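Local coordinates for pyoverdine biosynthesis protein PvcB (Pseudomonas aeruginosa, PDB 4YLM), which catalyses the iron- and 2-oxoglutarate-dependent oxidation of tyrosine isonitrile during biosynthesis of paerucumarin, a cyclic isonitrile made from tyrosine, at the interface of chains A and B. Residues are numbered along the deposited sequence; one frame, centred on the assembly and turned at random. Chains: chain A/B, Pyoverdine biosynthesis protein PvcB.

The interface of chains A and B. Residues chain A 10-11, 43-44; chain B 50-51, 54-55.
A:Pro11 lies against the end of helix 45-55 of chain B, touching both the imidazole of B:His55 and the side chain of B:Ser54. Its ring carbon CD stands over one face of the imidazole, displaced outward from the middle of the ring and 4.0 Å from the ring centroid, a CH-pi contact. The same CD packs 3.6 Å from B:Ser54 CB, while A:Pro11 CG meets that CB and the serine's backbone O. With CG beside its own backbone N (chi1 -65°), B:His55 turns its CE1 and NE2 toward the proline.

A:Pro44 lies against B:Gly50, one turn before B:Ser54 on the helix, its CG 3.8 Å from the glycine CA. The glycine has no side chain, and the proline ring comes right up to the helix backbone. A:Gln10 reaches in between the two prolines, its chain bent at chi2, and the amide NE2 passes 3.7 Å from the methyl CD2 of B:Leu51, a light contact.

At the polar rim, the hydroxyl of B:Ser54 donates a hydrogen bond to the amide oxygen of A:Gln10. The carbonyl oxygens of B:Gly50 and B:Leu51 are weak alternative acceptors within the helix, competing for the same hydroxyl hydrogen. Identical chains meet here without an exact two-fold relating the two sides of the full interface; this small patch may reflect crystal packing. Seen from the amide, the serine donor is tilted 29° from the carbonyl plane, and the C=O...donor angle is 139°. B:Ser54 OG sits 2.7 Å from A:Gln10 OE1.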
loop_
_atom_site.group_PDB
_atom_site.type_symbol
_atom_site.label_atom_id
_atom_site.label_comp_id
_atom_site.label_asym_id
_atom_site.label_seq_id
_atom_site.Cartn_x
_atom_site.Cartn_y
_atom_site.Cartn_z
ATOM N N GLN A 10 -2.638 -0.142 -10.468
ATOM C CA GLN A 10 -1.825 -1.323 -10.767
ATOM C C GLN A 10 -2.154 -1.826 -12.183
ATOM O O GLN A 10 -3.244 -1.573 -12.692
ATOM C CB GLN A 10 -2.094 -2.425 -9.733
ATOM C CG GLN A 10 -1.645 -2.063 -8.294
ATOM C CD GLN A 10 -0.134 -2.036 -8.136
ATOM O OE1 GLN A 10 0.594 -2.705 -8.876
ATOM N NE2 GLN A 10 0.345 -1.270 -7.163
ATOM N N PRO A 11 -1.218 -2.540 -12.825
ATOM C CA PRO A 11 -1.489 -3.026 -14.197
ATOM C C PRO A 11 -2.364 -4.280 -14.204
ATOM O O PRO A 11 -1.927 -5.405 -14.512
ATOM C CB PRO A 11 -0.084 -3.300 -14.753
ATOM C CG PRO A 11 0.703 -3.748 -13.516
ATOM C CD PRO A 11 0.133 -2.908 -12.353
ATOM N N LEU A 43 2.577 -8.511 -9.403
ATOM C CA LEU A 43 1.820 -7.597 -8.540
ATOM C C LEU A 43 2.470 -7.549 -7.155
ATOM O O LEU A 43 3.041 -8.537 -6.709
ATOM C CB LEU A 43 0.357 -8.063 -8.426
ATOM C CG LEU A 43 -0.386 -8.184 -9.765
ATOM C CD1 LEU A 43 -1.814 -8.691 -9.547
ATOM C CD2 LEU A 43 -0.400 -6.829 -10.465
ATOM N N PRO A 44 2.395 -6.397 -6.471
ATOM C CA PRO A 44 3.018 -6.331 -5.144
ATOM C C PRO A 44 2.179 -7.028 -4.078
ATOM O O PRO A 44 1.007 -6.699 -3.916
ATOM C CB PRO A 44 3.091 -4.819 -4.845
ATOM C CG PRO A 44 2.371 -4.108 -5.972
ATOM C CD PRO A 44 1.715 -5.148 -6.845
ATOM N N GLY B 50 5.420 -0.215 -4.412
ATOM C CA GLY B 50 4.449 -1.111 -5.024
ATOM C C GLY B 50 4.329 -0.889 -6.528
ATOM O O GLY B 50 4.375 -1.842 -7.307
ATOM N N LEU B 51 4.172 0.368 -6.941
ATOM C CA LEU B 51 4.078 0.693 -8.363
ATOM C C LEU B 51 5.363 0.330 -9.119
ATOM O O LEU B 51 5.300 -0.172 -10.237
ATOM C CB LEU B 51 3.766 2.179 -8.570
ATOM C CG LEU B 51 2.425 2.700 -8.034
ATOM C CD1 LEU B 51 2.339 4.221 -8.189
ATOM C CD2 LEU B 51 1.244 1.991 -8.706
ATOM N N SER B 54 5.455 -3.374 -10.012
ATOM C CA SER B 54 4.529 -3.913 -11.022
ATOM C C SER B 54 4.677 -3.227 -12.385
ATOM O O SER B 54 4.481 -3.852 -13.427
ATOM C CB SER B 54 3.084 -3.781 -10.542
ATOM O OG SER B 54 2.798 -2.400 -10.322
ATOM N N HIS B 55 5.029 -1.943 -12.372
ATOM C CA HIS B 55 5.234 -1.198 -13.605
ATOM C C HIS B 55 6.720 -1.162 -13.998
ATOM O O HIS B 55 7.045 -0.794 -15.123
ATOM C CB HIS B 55 4.726 0.235 -13.465
ATOM C CG HIS B 55 3.243 0.349 -13.263
ATOM N ND1 HIS B 55 2.340 0.271 -14.302
ATOM C CD2 HIS B 55 2.511 0.582 -12.146
ATOM C CE1 HIS B 55 1.116 0.438 -13.832
ATOM N NE2 HIS B 55 1.190 0.617 -12.524
#